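Local coordinates for protein glucokinase (Enterococcus faecalis, PDB 2QM1) that probably phosphorylates glucose with ATP, as a zinc- and magnesium-binding sugar kinase of the ROK family, at residues G84-A89 and F112-D117; T16-A21 and V47-E52; T37-L40 and H45-P48; D227-A232 and G270-A275. All coordinates share one frame; numbering follows the deposited sequence. Where two conformers were deposited one is given.

Contact 1. Residues G84-A89 and F112-D117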
loop_
_atom_site.group_PDB
_atom_site.type_symbol
_atom_site.label_atom_id
_atom_site.label_comp_id
_atom_site.label_asym_id
_atom_site.label_seq_id
_atom_site.Cartn_x
_atom_site.Cartn_y
_atom_site.Cartn_z
ATOM N N GLY B 84 -22.321 5.303 -1.425
ATOM C CA GLY B 84 -22.542 5.718 -2.828
ATOM C C GLY B 84 -22.455 7.233 -3.038
ATOM O O GLY B 84 -23.230 7.848 -3.773
ATOM N N THR B 85 -21.470 7.821 -2.384
ATOM C CA THR B 85 -21.425 9.239 -2.109
ATOM C C THR B 85 -20.040 9.701 -2.656
ATOM O O THR B 85 -19.093 8.915 -2.642
ATOM C CB THR B 85 -21.581 9.320 -0.570
ATOM O OG1 THR B 85 -22.873 9.865 -0.193
ATOM C CG2 THR B 85 -20.500 10.008 0.050
ATOM N N VAL B 86 -19.951 10.921 -3.171
ATOM C CA VAL B 86 -18.703 11.463 -3.720
ATOM C C VAL B 86 -18.331 12.775 -3.003
ATOM O O VAL B 86 -19.132 13.741 -2.987
ATOM C CB VAL B 86 -18.837 11.780 -5.268
ATOM C CG1 VAL B 86 -17.475 12.231 -5.846
ATOM C CG2 VAL B 86 -19.395 10.592 -6.030
ATOM N N VAL B 87 -17.136 12.800 -2.411
ATOM C CA VAL B 87 -16.598 14.001 -1.781
ATOM C C VAL B 87 -15.266 14.426 -2.477
ATOM O O VAL B 87 -14.494 13.581 -2.891
ATOM C CB VAL B 87 -16.455 13.779 -0.232
ATOM C CG1 VAL B 87 -15.132 13.093 0.145
ATOM C CG2 VAL B 87 -16.675 15.043 0.544
ATOM N N GLY B 88 -15.029 15.723 -2.642
ATOM C CA GLY B 88 -13.701 16.195 -3.055
ATOM C C GLY B 88 -13.505 16.358 -4.547
ATOM O O GLY B 88 -12.363 16.378 -5.037
ATOM N N ALA B 89 -14.622 16.479 -5.269
ATOM C CA ALA B 89 -14.603 16.604 -6.718
ATOM C C ALA B 89 -14.625 18.092 -7.087
ATOM O O ALA B 89 -15.515 18.562 -7.812
ATOM C CB ALA B 89 -15.799 15.853 -7.336
ATOM N N PHE B 112 -26.668 0.280 -9.394
ATOM C CA PHE B 112 -25.613 1.260 -9.669
ATOM C C PHE B 112 -24.479 1.121 -8.657
ATOM O O PHE B 112 -24.741 0.930 -7.471
ATOM C CB PHE B 112 -26.227 2.690 -9.627
ATOM C CG PHE B 112 -25.234 3.783 -9.837
ATOM C CD1 PHE B 112 -24.623 4.389 -8.758
ATOM C CD2 PHE B 112 -24.849 4.142 -11.120
ATOM C CE1 PHE B 112 -23.697 5.385 -8.952
ATOM C CE2 PHE B 112 -23.925 5.157 -11.322
ATOM C CZ PHE B 112 -23.355 5.774 -10.229
ATOM N N ALA B 113 -23.225 1.238 -9.124
ATOM C CA ALA B 113 -22.084 1.259 -8.259
ATOM C C ALA B 113 -21.136 2.334 -8.769
ATOM O O ALA B 113 -21.115 2.645 -9.953
ATOM C CB ALA B 113 -21.378 -0.110 -8.224
ATOM N N LEU B 114 -20.384 2.957 -7.881
ATOM C CA LEU B 114 -19.440 3.935 -8.388
ATOM C C LEU B 114 -18.155 3.865 -7.629
ATOM O O LEU B 114 -18.086 3.351 -6.511
ATOM C CB LEU B 114 -20.021 5.370 -8.360
ATOM C CG LEU B 114 -19.963 6.173 -7.052
ATOM C CD1 LEU B 114 -20.694 7.472 -7.214
ATOM C CD2 LEU B 114 -20.494 5.393 -5.855
ATOM N N ASP B 115 -17.127 4.413 -8.248
ATOM C CA ASP B 115 -15.805 4.402 -7.638
ATOM C C ASP B 115 -14.990 5.570 -8.155
ATOM O O ASP B 115 -15.432 6.299 -9.011
ATOM C CB ASP B 115 -15.081 3.026 -7.753
ATOM C CG ASP B 115 -14.150 2.734 -6.543
ATOM O OD1 ASP B 115 -13.386 3.650 -6.061
ATOM O OD2 ASP B 115 -14.225 1.585 -6.050
ATOM N N ASN B 116 -13.847 5.786 -7.557
ATOM C CA ASN B 116 -12.943 6.840 -8.018
ATOM C C ASN B 116 -12.470 6.543 -9.453
ATOM O O ASN B 116 -12.353 5.388 -9.838
ATOM C CB ASN B 116 -11.775 6.925 -7.065
ATOM C CG ASN B 116 -10.643 7.679 -7.643
ATOM O OD1 ASN B 116 -10.642 8.909 -7.622
ATOM N ND2 ASN B 116 -9.723 6.979 -8.242
ATOM N N ASP B 117 -12.156 7.586 -10.218
ATOM C CA ASP B 117 -11.892 7.426 -11.642
ATOM C C ASP B 117 -10.628 6.626 -11.981
ATOM O O ASP B 117 -10.686 5.754 -12.835
ATOM C CB ASP B 117 -11.936 8.772 -12.384
ATOM C CG ASP B 117 -10.923 9.804 -11.853
ATOM O OD1 ASP B 117 -10.309 9.586 -10.787
ATOM O OD2 ASP B 117 -10.783 10.878 -12.501
#
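The edge of the N-terminal sheet of this actin-like ATPase fold meets a small beta hairpin here. Strand 112-116 is the outermost strand on its side of the five-stranded sheet, and strand 85-87 is the return arm of the hairpin it forms with strand 78-80. Leu114 reaches across from the sheet edge and carries the contact. In one of its two conformers, CG stands between the backbone N and the carbonyl carbon (chi1 83°), and the two methyls go to different residues. CD2 packs on the bare backbone of Gly84, 3.7 Å from Gly84 CA. CD1 meets Val86 CG2 at 3.6 Å, the two side chains crossing obliquely. Gly84 has a positive phi of 64°. Together with Thr85 it faces Asp80 in a G1 beta bulge, which is where the hairpin gives Leu114 a surface without a side chain. Val100 of helix 100-108 touches both Val86 and Leu114, and Met73 and Val79 add to the apolar surroundings of Leu114. The strand then runs to the magnesium site, where Asn116 binds the metal together with Asn119 and Gly148. Asn116 is also the N-cap of helix 117-128. Just before it, Asp115 turns away from the hairpin; its OD2 is hydrogen-bonded to His158 and its OD1 to Asn119 ND2. Asp115 OD1 also accepts the backbone N of Asn116 at 2.6 Å, on the lone pair facing away from OD2.

Contact 2. Residues T16-A21 and V47-E52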
loop_
_atom_site.group_PDB
_atom_site.type_symbol
_atom_site.label_atom_id
_atom_site.label_comp_id
_atom_site.label_asym_id
_atom_site.label_seq_id
_atom_site.Cartn_x
_atom_site.Cartn_y
_atom_site.Cartn_z
ATOM N N THR B 16 -14.049 17.325 -18.319
ATOM C CA THR B 16 -14.469 17.907 -19.613
ATOM C C THR B 16 -15.493 17.098 -20.409
ATOM O O THR B 16 -16.362 17.690 -21.086
ATOM C CB THR B 16 -13.258 18.031 -20.561
ATOM O OG1 THR B 16 -12.057 18.147 -19.795
ATOM C CG2 THR B 16 -13.411 19.208 -21.431
ATOM N N THR B 17 -15.359 15.764 -20.338
ATOM C CA THR B 17 -16.185 14.806 -21.092
ATOM C C THR B 17 -16.729 13.700 -20.178
ATOM O O THR B 17 -16.090 13.350 -19.191
ATOM C CB THR B 17 -15.404 14.097 -22.243
ATOM O OG1 THR B 17 -14.151 14.750 -22.505
ATOM C CG2 THR B 17 -16.249 14.048 -23.497
ATOM N N ILE B 18 -17.919 13.180 -20.497
ATOM C CA ILE B 18 -18.459 12.013 -19.795
ATOM C C ILE B 18 -18.607 10.972 -20.897
ATOM O O ILE B 18 -19.282 11.228 -21.910
ATOM C CB ILE B 18 -19.868 12.279 -19.124
ATOM C CG1 ILE B 18 -19.859 13.577 -18.282
ATOM C CG2 ILE B 18 -20.316 11.018 -18.299
ATOM C CD1 ILE B 18 -21.261 13.982 -17.717
ATOM N N LYS B 19 -17.943 9.834 -20.718
ATOM C CA LYS B 19 -17.967 8.774 -21.709
ATOM C C LYS B 19 -18.780 7.601 -21.171
ATOM O O LYS B 19 -18.692 7.313 -19.997
ATOM C CB LYS B 19 -16.570 8.286 -21.959
ATOM C CG LYS B 19 -15.638 9.345 -22.426
ATOM C CD LYS B 19 -14.568 8.689 -23.242
ATOM C CE LYS B 19 -13.260 9.348 -23.056
ATOM N NZ LYS B 19 -12.814 8.959 -21.685
ATOM N N PHE B 20 -19.521 6.932 -22.055
ATOM C CA PHE B 20 -20.369 5.786 -21.706
ATOM C C PHE B 20 -19.991 4.624 -22.596
ATOM O O PHE B 20 -19.514 4.827 -23.744
ATOM C CB PHE B 20 -21.827 6.110 -21.964
ATOM C CG PHE B 20 -22.303 7.368 -21.316
ATOM C CD1 PHE B 20 -23.048 7.317 -20.153
ATOM C CD2 PHE B 20 -22.051 8.609 -21.891
ATOM C CE1 PHE B 20 -23.504 8.490 -19.549
ATOM C CE2 PHE B 20 -22.491 9.791 -21.274
ATOM C CZ PHE B 20 -23.235 9.728 -20.118
ATOM N N ALA B 21 -20.166 3.411 -22.076
ATOM C CA ALA B 21 -20.151 2.245 -22.950
ATOM C C ALA B 21 -21.125 1.236 -22.442
ATOM O O ALA B 21 -21.409 1.212 -21.252
ATOM C CB ALA B 21 -18.784 1.608 -23.034
ATOM N N VAL B 47 -25.182 14.879 -12.924
ATOM C CA VAL B 47 -25.936 13.668 -12.716
ATOM C C VAL B 47 -27.216 13.643 -13.561
ATOM O O VAL B 47 -27.473 12.626 -14.186
ATOM C CB VAL B 47 -26.164 13.345 -11.227
ATOM C CG1 VAL B 47 -27.308 12.318 -11.049
ATOM C CG2 VAL B 47 -24.841 12.837 -10.609
ATOM N N PRO B 48 -28.007 14.748 -13.601
ATOM C CA PRO B 48 -29.152 14.679 -14.536
ATOM C C PRO B 48 -28.749 14.450 -16.019
ATOM O O PRO B 48 -29.486 13.802 -16.760
ATOM C CB PRO B 48 -29.802 16.049 -14.369
ATOM C CG PRO B 48 -29.405 16.459 -12.909
ATOM C CD PRO B 48 -28.001 16.012 -12.841
ATOM N N SER B 49 -27.626 15.022 -16.454
ATOM C CA SER B 49 -27.192 14.811 -17.828
ATOM C C SER B 49 -26.835 13.325 -18.101
ATOM O O SER B 49 -27.038 12.820 -19.209
ATOM C CB SER B 49 -26.039 15.740 -18.199
ATOM O OG SER B 49 -24.864 15.317 -17.582
ATOM N N ILE B 50 -26.345 12.635 -17.071
ATOM C CA ILE B 50 -25.926 11.246 -17.199
ATOM C C ILE B 50 -27.188 10.409 -17.275
ATOM O O ILE B 50 -27.293 9.523 -18.122
ATOM C CB ILE B 50 -25.027 10.838 -15.992
ATOM C CG1 ILE B 50 -23.673 11.615 -16.026
ATOM C CG2 ILE B 50 -24.859 9.337 -15.907
ATOM C CD1 ILE B 50 -22.710 11.296 -14.762
ATOM N N ILE B 51 -28.140 10.702 -16.384
ATOM C CA ILE B 51 -29.439 10.027 -16.385
ATOM C C ILE B 51 -30.137 10.178 -17.738
ATOM O O ILE B 51 -30.592 9.183 -18.345
ATOM C CB ILE B 51 -30.320 10.609 -15.278
ATOM C CG1 ILE B 51 -29.746 10.224 -13.880
ATOM C CG2 ILE B 51 -31.807 10.223 -15.520
ATOM C CD1 ILE B 51 -30.433 10.968 -12.697
ATOM N N GLU B 52 -30.231 11.430 -18.204
ATOM C CA GLU B 52 -30.770 11.737 -19.523
ATOM C C GLU B 52 -30.079 11.044 -20.684
ATOM O O GLU B 52 -30.760 10.593 -21.584
ATOM C CB GLU B 52 -30.804 13.240 -19.783
ATOM C CG GLU B 52 -31.387 13.644 -21.120
ATOM C CD GLU B 52 -32.742 12.985 -21.446
ATOM O OE1 GLU B 52 -32.973 12.711 -22.638
ATOM O OE2 GLU B 52 -33.569 12.746 -20.533
#
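Ile18 points its CB from the strand toward helix 46-60. From CB the chain divides. CG2 is the shorter branch and comes to 4.1 Å from Ile50 CG1. CG1 lies beside the backbone N (chi1 -49°) and carries the chain on, extended, to CD1. That methyl ends between two helix residues: it is 3.8 Å from Ile50 CG1 and equally far from Ser49 OG. The hydroxyl is a van der Waals neighbour of the methyl; its hydrogen bond is with the carbonyl of Ile46. The Ile18 and Ile50 side chains cross at about a right angle. Two residues along the strand, Phe20 presents its ring edge to the same isoleucine. Its CE1 is 4.0 Å from Ile50 CG2, which lies near the ring plane. Phe20 also stacks on Trp33 of the neighbouring strand, and Ile11 of strand 7-13 touches Ile18, Phe20 and Ile50. The segment axes approach to 10.6 Å at a crossing angle of -30°. The contact is thus a mainly apolar helix-on-sheet layer, with the helix running roughly along the strand on one face of the N-terminal sheet, as in the actin-like ATPase fold to which the ROK family belongs.

Contact 3. Residues T37-L40 and H45-P48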
loop_
_atom_site.group_PDB
_atom_site.type_symbol
_atom_site.label_atom_id
_atom_site.label_comp_id
_atom_site.label_asym_id
_atom_site.label_seq_id
_atom_site.Cartn_x
_atom_site.Cartn_y
_atom_site.Cartn_z
ATOM N N THR B 37 -19.101 17.658 -20.116
ATOM C CA THR B 37 -19.387 17.733 -18.703
ATOM C C THR B 37 -19.795 19.185 -18.439
ATOM O O THR B 37 -18.975 20.067 -18.592
ATOM C CB THR B 37 -18.141 17.334 -17.888
ATOM O OG1 THR B 37 -17.566 16.126 -18.424
ATOM C CG2 THR B 37 -18.473 17.141 -16.386
ATOM N N ASN B 38 -21.068 19.415 -18.087
ATOM C CA ASN B 38 -21.559 20.740 -17.668
ATOM C C ASN B 38 -21.287 20.985 -16.190
ATOM O O ASN B 38 -21.979 20.438 -15.337
ATOM C CB ASN B 38 -23.066 20.866 -17.964
ATOM C CG ASN B 38 -23.603 22.284 -17.739
ATOM O OD1 ASN B 38 -22.855 23.211 -17.499
ATOM N ND2 ASN B 38 -24.900 22.438 -17.813
ATOM N N ILE B 39 -20.296 21.821 -15.889
ATOM C CA ILE B 39 -19.922 22.132 -14.503
ATOM C C ILE B 39 -20.569 23.411 -13.893
ATOM O O ILE B 39 -20.312 23.762 -12.714
ATOM C CB ILE B 39 -18.368 22.136 -14.285
ATOM C CG1 ILE B 39 -17.700 23.352 -14.953
ATOM C CG2 ILE B 39 -17.727 20.803 -14.754
ATOM C CD1 ILE B 39 -16.501 23.886 -14.198
ATOM N N LEU B 40 -21.408 24.065 -14.692
ATOM C CA LEU B 40 -22.067 25.315 -14.327
ATOM C C LEU B 40 -23.105 25.097 -13.236
ATOM O O LEU B 40 -23.735 24.035 -13.179
ATOM C CB LEU B 40 -22.750 25.932 -15.553
ATOM C CG LEU B 40 -21.925 26.560 -16.685
ATOM C CD1 LEU B 40 -22.801 26.683 -17.912
ATOM C CD2 LEU B 40 -21.337 27.913 -16.310
ATOM N N HIS B 45 -26.077 19.915 -12.813
ATOM C CA HIS B 45 -26.550 19.364 -14.102
ATOM C C HIS B 45 -25.846 18.053 -14.527
ATOM O O HIS B 45 -26.268 17.409 -15.477
ATOM C CB HIS B 45 -26.455 20.436 -15.227
ATOM C CG HIS B 45 -27.287 21.656 -14.965
ATOM N ND1 HIS B 45 -28.657 21.610 -14.851
ATOM C CD2 HIS B 45 -26.937 22.946 -14.748
ATOM C CE1 HIS B 45 -29.122 22.822 -14.596
ATOM N NE2 HIS B 45 -28.094 23.647 -14.517
ATOM N N ILE B 46 -24.786 17.661 -13.820
ATOM C CA ILE B 46 -23.961 16.518 -14.249
ATOM C C ILE B 46 -24.750 15.202 -14.138
ATOM O O ILE B 46 -25.024 14.536 -15.146
ATOM C CB ILE B 46 -22.629 16.497 -13.473
ATOM C CG1 ILE B 46 -21.805 17.727 -13.872
ATOM C CG2 ILE B 46 -21.795 15.172 -13.686
ATOM C CD1 ILE B 46 -20.516 17.890 -13.050
ATOM N N VAL B 47 -25.182 14.879 -12.924
ATOM C CA VAL B 47 -25.936 13.668 -12.716
ATOM C C VAL B 47 -27.216 13.643 -13.561
ATOM O O VAL B 47 -27.473 12.626 -14.186
ATOM C CB VAL B 47 -26.164 13.345 -11.227
ATOM C CG1 VAL B 47 -27.308 12.318 -11.049
ATOM C CG2 VAL B 47 -24.841 12.837 -10.609
ATOM N N PRO B 48 -28.007 14.748 -13.601
ATOM C CA PRO B 48 -29.152 14.679 -14.536
ATOM C C PRO B 48 -28.749 14.450 -16.019
ATOM O O PRO B 48 -29.486 13.802 -16.760
ATOM C CB PRO B 48 -29.802 16.049 -14.369
ATOM C CG PRO B 48 -29.405 16.459 -12.909
ATOM C CD PRO B 48 -28.001 16.012 -12.841
HETATM O O HOH W 1 -23.821 21.400 -13.874
#
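The Asn38 amide lies alongside the His45 side chain, both pointing the same way, with amide and imidazole planes only 9° apart. Asn38 ND2 is 3.6 Å from His45 CB and 3.7 Å from His45 CD2, so it follows the base of the side chain and one corner of the ring. The Asn38 side chain gets there by swinging CG opposite the backbone N (chi1 -172°). Its other end serves its own loop. OD1 accepts the backbone N of Leu40 at 3.3 Å, with the donor well above the carbonyl plane, and so closes an Asx turn. The imidazole has a partner just before the helix: His45 NE2 is hydrogen-bonded to Glu41 OE1. On the inner side Ile46 takes over. Its CG1 lies 3.1 Å from Asn38 O, a close approach of carbon to carbonyl oxygen. Its CD1 goes on to Thr37 CG2 at 4.0 Å and more loosely to Ile39 CG2. Leu13 touches both Thr37 and Ile46 from strand 7-13, and so does Leu92 from a loop. Thr37 OG1 is hydrogen-bonded to the carbonyl of Gly14. The two segments are polar neighbours through one water, which donates to Asn38 O and to Leu40 O and accepts from His45 N at 2.9 Å. Its 2.5 Å distance to Asn38 O is short, and the exact value is doubtful. The chemistry implies a loop joined to the beginning of helix 46-60 by the Ile46 side chain on the buried side and, on the polar side, by a water that links two carbonyls and an N-H.

Contact 4. Residues D227-A232 and G270-A275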
loop_
_atom_site.group_PDB
_atom_site.type_symbol
_atom_site.label_atom_id
_atom_site.label_comp_id
_atom_site.label_asym_id
_atom_site.label_seq_id
_atom_site.Cartn_x
_atom_site.Cartn_y
_atom_site.Cartn_z
ATOM N N ASP B 227 6.002 14.696 -26.684
ATOM C CA ASP B 227 7.053 15.439 -27.428
ATOM C C ASP B 227 8.387 15.457 -26.675
ATOM O O ASP B 227 9.427 15.331 -27.292
ATOM C CB ASP B 227 6.659 16.895 -27.775
ATOM C CG ASP B 227 5.579 16.993 -28.845
ATOM O OD1 ASP B 227 4.488 16.411 -28.656
ATOM O OD2 ASP B 227 5.806 17.699 -29.858
ATOM N N VAL B 228 8.335 15.617 -25.351
ATOM C CA VAL B 228 9.537 15.636 -24.490
ATOM C C VAL B 228 10.282 14.320 -24.567
ATOM O O VAL B 228 11.485 14.294 -24.776
ATOM C CB VAL B 228 9.195 15.979 -23.012
ATOM C CG1 VAL B 228 10.350 15.666 -22.099
ATOM C CG2 VAL B 228 8.771 17.454 -22.892
ATOM N N PHE B 229 9.534 13.238 -24.413
ATOM C CA PHE B 229 10.044 11.886 -24.601
ATOM C C PHE B 229 10.523 11.637 -26.045
ATOM O O PHE B 229 11.591 11.055 -26.248
ATOM C CB PHE B 229 9.031 10.832 -24.081
ATOM C CG PHE B 229 9.057 10.668 -22.574
ATOM C CD1 PHE B 229 9.740 9.603 -21.986
ATOM C CD2 PHE B 229 8.422 11.600 -21.735
ATOM C CE1 PHE B 229 9.806 9.470 -20.612
ATOM C CE2 PHE B 229 8.487 11.483 -20.352
ATOM C CZ PHE B 229 9.177 10.415 -19.783
ATOM N N GLU B 230 9.778 12.122 -27.037
ATOM C CA GLU B 230 10.182 11.969 -28.438
ATOM C C GLU B 230 11.542 12.658 -28.758
ATOM O O GLU B 230 12.362 12.096 -29.497
ATOM C CB GLU B 230 9.064 12.436 -29.391
ATOM C CG GLU B 230 9.249 11.996 -30.856
ATOM C CD GLU B 230 8.192 12.561 -31.839
ATOM O OE1 GLU B 230 7.365 11.779 -32.356
ATOM O OE2 GLU B 230 8.187 13.784 -32.125
ATOM N N PHE B 231 11.778 13.851 -28.203
ATOM C CA PHE B 231 13.095 14.505 -28.317
ATOM C C PHE B 231 14.152 13.638 -27.674
ATOM O O PHE B 231 15.236 13.508 -28.210
ATOM C CB PHE B 231 13.116 15.884 -27.679
ATOM C CG PHE B 231 12.532 16.962 -28.538
ATOM C CD1 PHE B 231 11.353 17.608 -28.159
ATOM C CD2 PHE B 231 13.146 17.329 -29.737
ATOM C CE1 PHE B 231 10.795 18.629 -28.963
ATOM C CE2 PHE B 231 12.598 18.345 -30.551
ATOM C CZ PHE B 231 11.423 18.994 -30.158
ATOM N N ALA B 232 13.813 13.025 -26.538
ATOM C CA ALA B 232 14.753 12.168 -25.832
ATOM C C ALA B 232 15.115 10.958 -26.689
ATOM O O ALA B 232 16.286 10.718 -26.949
ATOM C CB ALA B 232 14.216 11.743 -24.478
ATOM N N GLY B 270 -2.368 6.588 -19.061
ATOM C CA GLY B 270 -2.634 8.005 -19.206
ATOM C C GLY B 270 -1.891 8.481 -20.425
ATOM O O GLY B 270 -1.181 7.699 -21.034
ATOM N N GLY B 271 -2.036 9.769 -20.760
ATOM C CA GLY B 271 -1.502 10.313 -21.992
ATOM C C GLY B 271 -0.015 10.118 -22.184
ATOM O O GLY B 271 0.439 9.752 -23.260
ATOM N N VAL B 272 0.750 10.362 -21.127
ATOM C CA VAL B 272 2.204 10.265 -21.203
ATOM C C VAL B 272 2.661 8.881 -21.697
ATOM O O VAL B 272 3.729 8.740 -22.326
ATOM C CB VAL B 272 2.847 10.613 -19.829
ATOM C CG1 VAL B 272 4.377 10.652 -19.935
ATOM C CG2 VAL B 272 2.304 11.985 -19.318
ATOM N N SER B 273 1.833 7.870 -21.433
ATOM C CA SER B 273 2.253 6.483 -21.605
ATOM C C SER B 273 2.323 6.094 -23.068
ATOM O O SER B 273 2.892 5.055 -23.407
ATOM C CB SER B 273 1.334 5.532 -20.829
ATOM O OG SER B 273 0.153 5.257 -21.555
ATOM N N ALA B 274 1.738 6.932 -23.928
ATOM C CA ALA B 274 1.882 6.809 -25.386
ATOM C C ALA B 274 3.356 6.773 -25.756
ATOM O O ALA B 274 3.753 6.190 -26.769
ATOM C CB ALA B 274 1.172 7.996 -26.114
ATOM N N ALA B 275 4.153 7.426 -24.926
ATOM C CA ALA B 275 5.593 7.522 -25.116
ATOM C C ALA B 275 6.190 6.125 -25.212
ATOM O O ALA B 275 7.232 5.923 -25.835
ATOM C CB ALA B 275 6.209 8.306 -23.955
#
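In the second half of the actin-like ATPase fold, helix 225-233 packs against the 3-10 turn that follows strand 265-269 of the second five-stranded sheet and leads to helix 277-289. Phe229 brings the helix to this turn, and Ala275 and Val272 receive it. The CB of Phe229 points toward the turn, and that of Ala275 points toward the helix. The two CB atoms meet at 3.8 Å, and Ala275 CB is also 3.9 Å from Phe229 CG. The alanine methyl thus sits against the root of the phenylalanine side chain, where the ring begins. With its CG beside the backbone N (chi1 -79°), Phe229 carries the far part of the ring on to Val272, and its CE2 is 4.2 Å from Val272 CG1. Both methyl contacts reach the ring obliquely. Val272 and Ala275 are three residues apart in the turn and are joined by the backbone bond from Ala275 N to Val272 O, so the turn offers both to one aromatic side chain. The surrounding helices add to the apolar surroundings of Phe229: Val243 of helix 237-261 and Phe278 and Leu279 of helix 277-289 also touch it, and Leu279 touches Val272. The turn itself begins at Gly270. Its carbonyl oxygen takes two donors from one residue: Ser273 N at 3.0 Å and Ser273 OG at 2.8 Å, the hydroxyl lying in the carbonyl plane.

How the contacts relate
From the N terminus, contact 2 opens first, on strand 17-24. Its loop runs through strand 29-36 and closes on helix 46-60. Contact 3 opens within that loop, after strand 29-36, and ends on the same stretch of helix; the two share Val47 and Pro48. They also touch directly, with Thr16 O 2.9 Å from Thr37 N, a probable hydrogen bond. Contact 1 follows in series, closing a loop from the hairpin to strand 112-116 of the same N-terminal sheet that contact 2 reaches. Contact 4 comes last and stands apart, its centre about 30 Å from that of contact 1. It ties helix 225-233 to the turn after strand 265-269 of the other sheet.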